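Local coordinates for siderophore periplasmic binding protein (Thermobifida fusca, PDB 5DH0), which probably binds ferric siderophores of the fuscachelin type and delivers them to a membrane transporter for iron uptake, at residues A[50-53]-A[54-58]; A[145-148]-A[149-153]; A[95-98]-A[99-103]; A[165-168]-A[169-173]; A[116-119]-A[120-124]. All coordinates share one frame; numbering follows the deposited sequence.

Contact 1 of 5, residues A[50-53]-A[54-58]; sequences FGTE and VVLEA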
# COMPACT_ATOMS: atom_id res chain seq x y z
N PHE A 50 -14.48 -31.82 1.00
CA PHE A 50 -13.53 -31.62 -0.10
C PHE A 50 -13.54 -32.77 -1.10
O PHE A 50 -12.86 -32.69 -2.13
CB PHE A 50 -12.09 -31.39 0.42
CG PHE A 50 -11.99 -30.23 1.35
CD1 PHE A 50 -12.21 -28.94 0.89
CD2 PHE A 50 -11.75 -30.43 2.70
CE1 PHE A 50 -12.16 -27.85 1.76
CE2 PHE A 50 -11.69 -29.35 3.57
CZ PHE A 50 -11.90 -28.06 3.10
N GLY A 51 -14.31 -33.81 -0.82
CA GLY A 51 -14.46 -34.91 -1.76
C GLY A 51 -15.44 -34.61 -2.89
O GLY A 51 -15.31 -35.14 -3.99
N THR A 52 -16.42 -33.75 -2.62
CA THR A 52 -17.47 -33.46 -3.59
C THR A 52 -16.91 -32.87 -4.89
O THR A 52 -17.30 -33.28 -5.98
CB THR A 52 -18.52 -32.48 -3.04
OG1 THR A 52 -19.03 -32.98 -1.79
CG2 THR A 52 -19.65 -32.32 -4.03
N GLU A 53 -16.00 -31.91 -4.75
CA GLU A 53 -15.36 -31.27 -5.91
C GLU A 53 -14.60 -32.30 -6.73
O GLU A 53 -14.50 -32.20 -7.96
CB GLU A 53 -14.41 -30.15 -5.45
CG GLU A 53 -15.13 -28.93 -4.84
CD GLU A 53 -15.76 -29.19 -3.45
OE1 GLU A 53 -15.56 -30.29 -2.87
OE2 GLU A 53 -16.47 -28.29 -2.95
N VAL A 54 -14.07 -33.32 -6.06
CA VAL A 54 -13.29 -34.35 -6.74
C VAL A 54 -14.17 -35.25 -7.59
O VAL A 54 -13.86 -35.49 -8.77
CB VAL A 54 -12.50 -35.19 -5.73
CG1 VAL A 54 -11.83 -36.39 -6.41
CG2 VAL A 54 -11.46 -34.30 -5.06
N VAL A 55 -15.26 -35.76 -7.02
CA VAL A 55 -16.12 -36.67 -7.77
C VAL A 55 -16.84 -35.92 -8.90
O VAL A 55 -17.02 -36.46 -9.99
CB VAL A 55 -17.15 -37.41 -6.85
CG1 VAL A 55 -16.44 -38.39 -5.93
CG2 VAL A 55 -18.03 -36.44 -6.04
N LEU A 56 -17.23 -34.67 -8.66
CA LEU A 56 -17.86 -33.91 -9.74
C LEU A 56 -16.93 -33.76 -10.95
O LEU A 56 -17.35 -33.99 -12.08
CB LEU A 56 -18.31 -32.53 -9.24
CG LEU A 56 -19.57 -32.58 -8.35
CD1 LEU A 56 -19.80 -31.27 -7.62
CD2 LEU A 56 -20.81 -32.97 -9.15
N GLU A 57 -15.67 -33.41 -10.72
CA GLU A 57 -14.75 -33.15 -11.82
C GLU A 57 -14.39 -34.42 -12.57
O GLU A 57 -14.10 -34.38 -13.76
CB GLU A 57 -13.48 -32.47 -11.30
CG GLU A 57 -13.71 -31.01 -10.91
CD GLU A 57 -12.47 -30.33 -10.33
OE1 GLU A 57 -12.46 -29.08 -10.28
OE2 GLU A 57 -11.52 -31.04 -9.90
N ALA A 58 -14.43 -35.54 -11.86
CA ALA A 58 -14.10 -36.84 -12.39
C ALA A 58 -15.31 -37.51 -13.06
O ALA A 58 -15.20 -38.64 -13.57
CB ALA A 58 -13.57 -37.72 -11.29

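Contact 2 of 5, residues A[145-148]-A[149-153]; sequences RNMT and LELSR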
# COMPACT_ATOMS: atom_id res chain seq x y z
N ARG A 145 -5.87 -26.83 -3.26
CA ARG A 145 -5.97 -27.34 -4.61
C ARG A 145 -4.98 -28.49 -4.81
O ARG A 145 -5.20 -29.36 -5.66
CB ARG A 145 -5.74 -26.22 -5.64
CG ARG A 145 -4.42 -25.47 -5.52
CD ARG A 145 -4.40 -24.29 -6.49
NE ARG A 145 -3.21 -23.46 -6.32
CZ ARG A 145 -3.17 -22.37 -5.55
NH1 ARG A 145 -4.25 -21.96 -4.89
NH2 ARG A 145 -2.04 -21.69 -5.46
N ASN A 146 -3.94 -28.54 -3.98
CA ASN A 146 -3.01 -29.67 -4.03
C ASN A 146 -3.57 -30.92 -3.33
O ASN A 146 -3.30 -32.05 -3.74
CB ASN A 146 -1.64 -29.28 -3.45
CG ASN A 146 -0.73 -28.64 -4.49
OD1 ASN A 146 -0.34 -29.29 -5.46
ND2 ASN A 146 -0.41 -27.35 -4.30
N MET A 147 -4.35 -30.73 -2.28
CA MET A 147 -5.01 -31.85 -1.61
C MET A 147 -6.07 -32.48 -2.52
O MET A 147 -6.20 -33.71 -2.58
CB MET A 147 -5.62 -31.39 -0.28
CG MET A 147 -6.51 -32.43 0.42
SD MET A 147 -8.26 -32.24 -0.01
CE MET A 147 -8.55 -30.55 0.52
N THR A 148 -6.83 -31.67 -3.25
CA THR A 148 -7.86 -32.24 -4.10
C THR A 148 -7.24 -32.86 -5.34
O THR A 148 -7.84 -33.74 -5.96
CB THR A 148 -8.94 -31.22 -4.53
OG1 THR A 148 -8.32 -30.09 -5.15
CG2 THR A 148 -9.77 -30.76 -3.35
N LEU A 149 -6.05 -32.39 -5.71
CA LEU A 149 -5.28 -33.04 -6.76
C LEU A 149 -4.98 -34.50 -6.36
O LEU A 149 -5.09 -35.41 -7.18
CB LEU A 149 -3.99 -32.28 -7.05
CG LEU A 149 -2.95 -33.02 -7.90
CD1 LEU A 149 -3.49 -33.18 -9.31
CD2 LEU A 149 -1.60 -32.32 -7.91
N GLU A 150 -4.61 -34.72 -5.10
CA GLU A 150 -4.31 -36.07 -4.62
C GLU A 150 -5.52 -36.99 -4.62
O GLU A 150 -5.44 -38.16 -5.00
CB GLU A 150 -3.71 -36.04 -3.21
CG GLU A 150 -2.33 -35.43 -3.14
CD GLU A 150 -1.36 -36.14 -4.07
OE1 GLU A 150 -1.57 -37.35 -4.36
OE2 GLU A 150 -0.39 -35.49 -4.52
N LEU A 151 -6.66 -36.47 -4.16
CA LEU A 151 -7.89 -37.24 -4.17
C LEU A 151 -8.25 -37.60 -5.61
O LEU A 151 -8.76 -38.70 -5.87
CB LEU A 151 -9.01 -36.46 -3.48
CG LEU A 151 -8.77 -36.31 -1.98
CD1 LEU A 151 -9.89 -35.50 -1.31
CD2 LEU A 151 -8.61 -37.67 -1.31
N SER A 152 -7.97 -36.69 -6.54
CA SER A 152 -8.25 -36.92 -7.94
C SER A 152 -7.47 -38.12 -8.47
O SER A 152 -8.00 -38.94 -9.24
CB SER A 152 -7.92 -35.69 -8.77
OG SER A 152 -8.91 -34.71 -8.61
N ARG A 153 -6.21 -38.22 -8.07
CA ARG A 153 -5.38 -39.32 -8.53
C ARG A 153 -5.97 -40.62 -7.99
O ARG A 153 -6.09 -41.61 -8.72
CB ARG A 153 -3.93 -39.13 -8.08
CG ARG A 153 -3.19 -38.07 -8.87
CD ARG A 153 -1.81 -37.84 -8.32
NE ARG A 153 -1.10 -36.81 -9.05
CZ ARG A 153 -0.23 -35.97 -8.49
NH1 ARG A 153 0.01 -36.05 -7.18
NH2 ARG A 153 0.38 -35.04 -9.21

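Contact 3 of 5, residues A[95-98]-A[99-103]; sequences NMEA and IAEAQ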
# COMPACT_ATOMS: atom_id res chain seq x y z
N ASN A 95 -22.18 -39.15 10.09
CA ASN A 95 -23.23 -40.13 10.33
C ASN A 95 -22.76 -41.51 9.85
O ASN A 95 -22.95 -41.86 8.69
CB ASN A 95 -24.50 -39.70 9.61
CG ASN A 95 -25.70 -40.55 9.97
OD1 ASN A 95 -25.56 -41.69 10.43
ND2 ASN A 95 -26.88 -40.01 9.76
N MET A 96 -22.13 -42.26 10.75
CA MET A 96 -21.56 -43.56 10.42
C MET A 96 -22.58 -44.53 9.84
O MET A 96 -22.29 -45.25 8.88
CB MET A 96 -20.92 -44.15 11.67
CG MET A 96 -19.65 -43.44 12.11
SD MET A 96 -18.30 -43.75 10.95
CE MET A 96 -16.94 -42.85 11.70
N GLU A 97 -23.78 -44.54 10.42
CA GLU A 97 -24.87 -45.37 9.93
C GLU A 97 -25.22 -45.07 8.49
O GLU A 97 -25.46 -45.97 7.70
CB GLU A 97 -26.12 -45.17 10.79
CG GLU A 97 -26.11 -45.93 12.09
CD GLU A 97 -27.40 -46.69 12.29
OE1 GLU A 97 -28.37 -46.41 11.55
OE2 GLU A 97 -27.43 -47.59 13.16
N ALA A 98 -25.26 -43.79 8.16
CA ALA A 98 -25.62 -43.38 6.81
C ALA A 98 -24.56 -43.88 5.82
O ALA A 98 -24.87 -44.26 4.69
CB ALA A 98 -25.77 -41.86 6.74
N ILE A 99 -23.31 -43.89 6.27
CA ILE A 99 -22.23 -44.31 5.39
C ILE A 99 -22.32 -45.79 5.10
O ILE A 99 -22.18 -46.21 3.96
CB ILE A 99 -20.86 -43.97 5.99
CG1 ILE A 99 -20.68 -42.46 6.04
CG2 ILE A 99 -19.75 -44.64 5.17
CD1 ILE A 99 -19.32 -42.01 6.49
N ALA A 100 -22.59 -46.59 6.14
CA ALA A 100 -22.73 -48.03 5.94
C ALA A 100 -23.95 -48.34 5.06
O ALA A 100 -23.90 -49.24 4.22
CB ALA A 100 -22.83 -48.74 7.28
N GLU A 101 -25.03 -47.58 5.21
CA GLU A 101 -26.20 -47.81 4.37
C GLU A 101 -25.93 -47.50 2.89
O GLU A 101 -26.48 -48.16 2.01
CB GLU A 101 -27.39 -47.01 4.88
CG GLU A 101 -28.33 -47.83 5.76
CD GLU A 101 -29.56 -47.04 6.20
OE1 GLU A 101 -29.47 -46.34 7.23
OE2 GLU A 101 -30.60 -47.13 5.51
N ALA A 102 -25.09 -46.51 2.62
CA ALA A 102 -24.70 -46.19 1.24
C ALA A 102 -23.82 -47.29 0.62
O ALA A 102 -23.72 -47.36 -0.60
CB ALA A 102 -23.97 -44.87 1.18
N GLN A 103 -23.22 -48.13 1.45
CA GLN A 103 -22.37 -49.24 0.98
C GLN A 103 -21.25 -48.82 0.02
O GLN A 103 -21.21 -49.23 -1.14
CB GLN A 103 -23.24 -50.31 0.31
CG GLN A 103 -23.93 -51.21 1.33
CD GLN A 103 -25.02 -52.06 0.73
OE1 GLN A 103 -25.05 -53.27 0.97
NE2 GLN A 103 -25.94 -51.45 -0.02

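Contact 4 of 5, residues A[165-168]-A[169-173]; sequences QQRF and EERVE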
# COMPACT_ATOMS: atom_id res chain seq x y z
N GLN A 165 -3.27 -28.61 -13.13
CA GLN A 165 -2.17 -28.04 -12.35
C GLN A 165 -1.11 -27.41 -13.26
O GLN A 165 -0.61 -26.30 -12.99
CB GLN A 165 -1.52 -29.10 -11.47
CG GLN A 165 -0.28 -28.61 -10.75
CD GLN A 165 0.39 -29.69 -9.94
OE1 GLN A 165 0.69 -30.77 -10.45
NE2 GLN A 165 0.61 -29.42 -8.67
N GLN A 166 -0.80 -28.10 -14.35
CA GLN A 166 0.11 -27.53 -15.35
C GLN A 166 -0.46 -26.28 -16.01
O GLN A 166 0.25 -25.28 -16.20
CB GLN A 166 0.43 -28.56 -16.42
CG GLN A 166 1.18 -29.75 -15.90
CD GLN A 166 1.52 -30.72 -17.00
OE1 GLN A 166 2.16 -30.33 -18.00
NE2 GLN A 166 1.10 -31.98 -16.86
N ARG A 167 -1.73 -26.33 -16.36
CA ARG A 167 -2.31 -25.19 -17.06
C ARG A 167 -2.33 -23.94 -16.19
O ARG A 167 -2.15 -22.82 -16.70
CB ARG A 167 -3.71 -25.54 -17.53
CG ARG A 167 -4.35 -24.42 -18.30
CD ARG A 167 -5.85 -24.66 -18.48
NE ARG A 167 -6.50 -23.39 -18.82
CZ ARG A 167 -7.66 -22.98 -18.33
NH1 ARG A 167 -8.35 -23.74 -17.47
NH2 ARG A 167 -8.15 -21.80 -18.71
N PHE A 168 -2.52 -24.12 -14.88
CA PHE A 168 -2.52 -23.01 -13.91
C PHE A 168 -1.14 -22.37 -13.82
O PHE A 168 -1.02 -21.14 -13.88
CB PHE A 168 -2.98 -23.50 -12.52
CG PHE A 168 -2.87 -22.46 -11.43
CD1 PHE A 168 -3.87 -21.52 -11.24
CD2 PHE A 168 -1.79 -22.44 -10.57
CE1 PHE A 168 -3.77 -20.57 -10.23
CE2 PHE A 168 -1.70 -21.47 -9.55
CZ PHE A 168 -2.69 -20.55 -9.38
N GLU A 169 -0.11 -23.20 -13.67
CA GLU A 169 1.27 -22.71 -13.67
C GLU A 169 1.62 -21.99 -14.98
O GLU A 169 2.25 -20.94 -14.97
CB GLU A 169 2.24 -23.86 -13.42
CG GLU A 169 2.27 -24.29 -11.97
CD GLU A 169 2.78 -25.70 -11.78
OE1 GLU A 169 3.25 -26.29 -12.78
OE2 GLU A 169 2.75 -26.20 -10.64
N GLU A 170 1.18 -22.54 -16.11
CA GLU A 170 1.35 -21.88 -17.39
C GLU A 170 0.67 -20.52 -17.44
O GLU A 170 1.27 -19.53 -17.85
CB GLU A 170 0.80 -22.75 -18.53
CG GLU A 170 1.83 -23.69 -19.16
CD GLU A 170 1.19 -24.94 -19.77
OE1 GLU A 170 0.03 -24.86 -20.28
OE2 GLU A 170 1.84 -26.01 -19.70
N ARG A 171 -0.59 -20.46 -17.02
CA ARG A 171 -1.37 -19.24 -17.16
C ARG A 171 -0.89 -18.14 -16.22
O ARG A 171 -1.00 -16.95 -16.55
CB ARG A 171 -2.87 -19.52 -16.95
CG ARG A 171 -3.57 -20.18 -18.14
CD ARG A 171 -4.89 -19.48 -18.43
NE ARG A 171 -4.66 -18.20 -19.06
CZ ARG A 171 -5.46 -17.14 -18.95
NH1 ARG A 171 -5.14 -16.01 -19.57
NH2 ARG A 171 -6.57 -17.21 -18.22
N VAL A 172 -0.35 -18.51 -15.06
CA VAL A 172 0.23 -17.53 -14.14
C VAL A 172 1.46 -16.84 -14.77
O VAL A 172 1.59 -15.61 -14.71
CB VAL A 172 0.63 -18.18 -12.79
CG1 VAL A 172 1.69 -17.36 -12.08
CG2 VAL A 172 -0.59 -18.37 -11.89
N GLU A 173 2.35 -17.63 -15.39
CA GLU A 173 3.48 -17.08 -16.15
C GLU A 173 3.00 -16.19 -17.31
O GLU A 173 3.49 -15.07 -17.48
CB GLU A 173 4.34 -18.23 -16.68
CG GLU A 173 4.88 -19.12 -15.57
CD GLU A 173 5.41 -20.46 -16.07
OE1 GLU A 173 5.63 -20.60 -17.31
OE2 GLU A 173 5.58 -21.38 -15.23

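Contact 5 of 5, residues A[116-119]-A[120-124]; sequences HDEY and VGIRE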
# COMPACT_ATOMS: atom_id res chain seq x y z
N HIS A 116 -5.45 -33.77 12.72
CA HIS A 116 -4.92 -35.08 12.37
C HIS A 116 -5.15 -36.17 13.43
O HIS A 116 -5.47 -37.31 13.09
CB HIS A 116 -3.43 -34.99 12.09
CG HIS A 116 -2.79 -36.31 11.84
ND1 HIS A 116 -2.74 -36.89 10.59
CD2 HIS A 116 -2.18 -37.18 12.68
CE1 HIS A 116 -2.12 -38.06 10.67
NE2 HIS A 116 -1.77 -38.26 11.93
N ASP A 117 -4.96 -35.81 14.70
CA ASP A 117 -5.09 -36.76 15.80
C ASP A 117 -6.52 -37.27 15.88
O ASP A 117 -6.76 -38.47 15.94
CB ASP A 117 -4.68 -36.13 17.13
CG ASP A 117 -3.19 -35.86 17.23
OD1 ASP A 117 -2.42 -36.42 16.42
OD2 ASP A 117 -2.78 -35.10 18.13
N GLU A 118 -7.47 -36.34 15.87
CA GLU A 118 -8.88 -36.67 15.88
C GLU A 118 -9.29 -37.62 14.75
O GLU A 118 -10.10 -38.52 14.95
CB GLU A 118 -9.71 -35.40 15.77
CG GLU A 118 -11.19 -35.64 15.78
CD GLU A 118 -11.96 -34.36 15.57
OE1 GLU A 118 -11.31 -33.33 15.33
OE2 GLU A 118 -13.21 -34.40 15.64
N TYR A 119 -8.72 -37.41 13.57
CA TYR A 119 -9.14 -38.17 12.39
C TYR A 119 -8.42 -39.49 12.23
O TYR A 119 -8.70 -40.26 11.32
CB TYR A 119 -8.96 -37.33 11.12
CG TYR A 119 -10.18 -36.49 10.82
CD1 TYR A 119 -10.45 -35.33 11.54
CD2 TYR A 119 -11.09 -36.88 9.84
CE1 TYR A 119 -11.58 -34.57 11.28
CE2 TYR A 119 -12.22 -36.13 9.58
CZ TYR A 119 -12.47 -34.97 10.30
OH TYR A 119 -13.59 -34.22 10.03
N VAL A 120 -7.48 -39.77 13.12
CA VAL A 120 -6.91 -41.11 13.18
C VAL A 120 -7.98 -42.04 13.76
O VAL A 120 -8.20 -43.14 13.27
CB VAL A 120 -5.63 -41.15 14.04
CG1 VAL A 120 -5.26 -42.58 14.39
CG2 VAL A 120 -4.48 -40.44 13.33
N GLY A 121 -8.67 -41.55 14.79
CA GLY A 121 -9.74 -42.31 15.40
C GLY A 121 -10.90 -42.50 14.45
O GLY A 121 -11.38 -43.62 14.26
N ILE A 122 -11.34 -41.39 13.85
CA ILE A 122 -12.40 -41.42 12.85
C ILE A 122 -12.06 -42.34 11.67
O ILE A 122 -12.89 -43.14 11.26
CB ILE A 122 -12.67 -40.01 12.33
CG1 ILE A 122 -13.33 -39.18 13.43
CG2 ILE A 122 -13.54 -40.05 11.09
CD1 ILE A 122 -13.55 -37.73 13.07
N ARG A 123 -10.85 -42.24 11.16
CA ARG A 123 -10.42 -43.07 10.03
C ARG A 123 -10.50 -44.56 10.35
O ARG A 123 -10.84 -45.37 9.49
CB ARG A 123 -9.00 -42.71 9.62
CG ARG A 123 -8.45 -43.50 8.46
CD ARG A 123 -6.98 -43.22 8.29
NE ARG A 123 -6.38 -44.12 7.31
CZ ARG A 123 -6.07 -45.39 7.57
NH1 ARG A 123 -6.30 -45.91 8.78
NH2 ARG A 123 -5.53 -46.15 6.61
N GLU A 124 -10.17 -44.93 11.59
CA GLU A 124 -10.18 -46.33 11.98
C GLU A 124 -11.60 -46.87 11.99
O GLU A 124 -11.85 -47.99 11.54
CB GLU A 124 -9.53 -46.51 13.35

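Contact 1 of 5, residues A[50-53]-A[54-58]
Phe50 and Val54 open a short contact that winds into helix 52-57, the helical crossover of the beta-alpha-beta unit formed with strands 45-47 and 64-66. With Val54 CG1 anti to the backbone N (chi1 172°), CG2 falls beside that N and reaches back to Phe50 O at 3.6 Å, while the Phe50 ring leaves the turn to pack edge-to-face with Phe137. Gly51 follows, and its carbonyl serves two donors: Val55 N makes a nearly straight bond to Gly51 O at 3.1 Å, and Val54 N adds a weak one. Thr52 continues the regular pattern by accepting Leu56 N. Its methyl stands anti to the backbone N, and Thr52 CG2 lies alongside Leu56 CD1, 3.7 Å away, the two side chains running the same way toward Leu81 of helix 75-81. The packing is tight here, since Val55 CG2 lies 3.2 Å from Thr52 O. Glu53 comes last. Its chain folds at chi2 (71°), and OE2 pairs with Arg290 in a salt bridge. Glu57, one turn on, keeps an extended chain whose carboxylate meets Arg160 and Thr291; both acids are thus held by partners beyond this helix. The backbone bond between them is Glu57 N to Glu53 O, 3.2 Å, with Glu57 CG resting 3.3 Å from Glu53 O.

Contact 2 of 5, residues A[145-148]-A[149-153]
Two flat groups bear on Leu149, the Asn146 amide and the Arg153 guanidinium. One face of the guanidinium lies against Leu149 CG, which sits 4.0 Å from its plane and over its centre; Arg153 NH1 forms a salt bridge with Glu150 OE2 at 2.7 Å, and NE finds a second acid in Glu162. The amide runs alongside Leu149, with Asn146 OD1 4.1 Å from Leu149 CD2. Its ND2 donates to Ser142 O, one turn earlier in helix 142-154. The flank turned to strand 132-137 is largely apolar. There the Met147 chain bends at both chi2 (-94°) and chi3, bringing SD within 3.9 Å of Leu151 CD1, and both side chains also touch Phe135. Thr148 holds OG1 between its backbone N and carbonyl carbon (chi1 54°), where it bonds to Arg290 O, and its own carbonyl takes Ser152 N at 3.0 Å. The chemistry is therefore divided by side: sulfur and methyls make up much of the interface with the sheet, whereas the amide and the charged groups are paired, Arg145 with Glu209 and Arg153 with two glutamates. The doubly paired Arg153 is likely to be restricted in rotation, its flat face resting on a leucine.

Contact 3 of 5, residues A[95-98]-A[99-103]
Glu97 and Glu101, one turn apart, bring two carboxylates near each other on the outer side of helix 96-102, with Glu97 OE1 4.5 Å from Glu101 OE1. Glu101 is extended beyond CG, and its CB and CG pass over Glu97 O, CB 3.6 Å from it. Both residues are exposed, and the mutual repulsion, probably softened by solvent, could raise the affinity of either acid for a proton. The backbone beneath them is regular, Glu101 N donating to Glu97 O at 3.0 Å. At the start of the helix Asn95 is the N-cap. Its CG stands anti to the backbone N (chi1 -171°), which turns the amide back over the first turn, and Ala98 N donates to Asn95 OD1 at 3.1 Å. That N-H approaches from above the amide carbonyl plane rather than along a lone pair. The main-chain carbonyl of the same residue is used differently: Ile99 N reaches Asn95 O at 3.2 Å and lies in the carbonyl plane. Asn95 thus grips two amides of the first turn through two oxygens. Ile99 is turned to the protein interior, and its CG1, set beside its own backbone N, rests 3.5 Å from Asn95 O. The small Ala98 and Ala102 carry the last turn, with Ala102 N bonded to Ala98 O at 3.1 Å. Gln103 then leaves helical geometry with a positive phi of 54°. Within the fold, Met96 and Ile99 pack against Leu126 of helix 116-126, while Ala98 and Ile99 rest on Val87 of strand 86-88, whose backbone also bonds Asn95.

Contact 4 of 5, residues A[165-168]-A[169-173]
Val172 sets a methyl over one face of the Phe168 ring, an i to i+4 CH-pi contact on helix 158-178. This helix lies in the chain between the parallel sheet and the mixed sheet, consistent with the long helix that joins the two lobes in this class of binding protein. Val172 CG2 stands 4.1 Å from the Phe168 ring centroid, displaced toward the rim. The ring reaches that spot because CG is anti to the backbone N (chi1 174°), and the Val172 methyl is swung beside its own N. On another flank Gln165 and Glu169 run side by side, Gln165 CG 3.9 Å from Glu169 OE2. Arg167 and Arg171 also travel together, their guanidinium planes only 9° apart, and Arg167 NH2 lies 4.0 Å from Arg171 CD in an oblique approach. The like charges stay 4.9 Å apart at Arg167 NH2 and Arg171 NH2, while Arg171 N is bonded to Arg167 O at 2.8 Å. In the next shell the Phe168 ring packs on Ala295 and Leu299 of helix 292-307 and on Arg145 of helix 142-154. With an alanine in place of Phe168, Val172 would probably lose the surface under its methyl and a gap is likely to open toward helix 292-307. The two arginines have long, weak ion pairs to Glu164 and Glu174, and Gln165 NE2 makes a weak hydrogen bond to Tyr292 OH.

Contact 5 of 5, residues A[116-119]-A[120-124]
Tyr119 and Ile122 make a local CH-pi contact on helix 116-126, the crossover helix between strands 106-112 and 132-137 in a beta-alpha-beta unit near the protein surface. Ile122 CD1 lies 3.9 Å from the Tyr119 ring centroid and only 4° off the ring normal, so the methyl sits over the middle of one face and is about equally far from the carbons around it. The two side chains run in the same direction, and Glu118 joins them, its extended chain placing CG 4.2 Å from Ile122 CD1. The ring also packs edge-to-face with Phe134 of strand 132-137, which ties the helix to the sheet. A serine in place of Tyr119 would probably leave the Ile122 methyl without its aromatic floor and Phe134 without its stacking partner. The opening turn is less regular than the rest. Val120 N donates to Asp117 O at 3.2 Å, three residues back, and gives His116 O only a weak bond. Tyr119 itself has a psi of -3°, in keeping with this tightened turn. His116 holds CG anti to its backbone N, which sends the imidazole along the helix until its NE2 lies 3.7 Å from Val120 CG2, in an oblique approach. The other ring nitrogen, ND1, is hydrogen-bonded to Asp136, while Asp117 OD1 lies at the ring edge, in its plane. The i to i+4 pattern returns weakly at Ile122 N to Glu118 O and firmly at Arg123 N to Tyr119 O, 2.9 Å.

Overall arrangement
Each of the five contacts is local, on or at the ends of one helix, yet their chemistry follows their depth. Contacts 1 and 2 are buried and touch directly, Phe50 and Val54 packing on Met147, Thr148 and Leu151, so segment 50-58 and helix 142-154 share a largely apolar interface. Contact 4 lies outside contact 2, meeting it through Gln165 and Phe168, and is exposed on its far side, where arginines and glutamates prevail. Contacts 3 and 5 are also at the surface, on neighbouring helices that meet through Met96 and Ile122. A methyl over a ring recurs in contacts 4 and 5, whereas contact 3 has no aromatic ring and relies on an N-cap. Contacts 3 and 4 are furthest apart, with centres about 39 Å from each other.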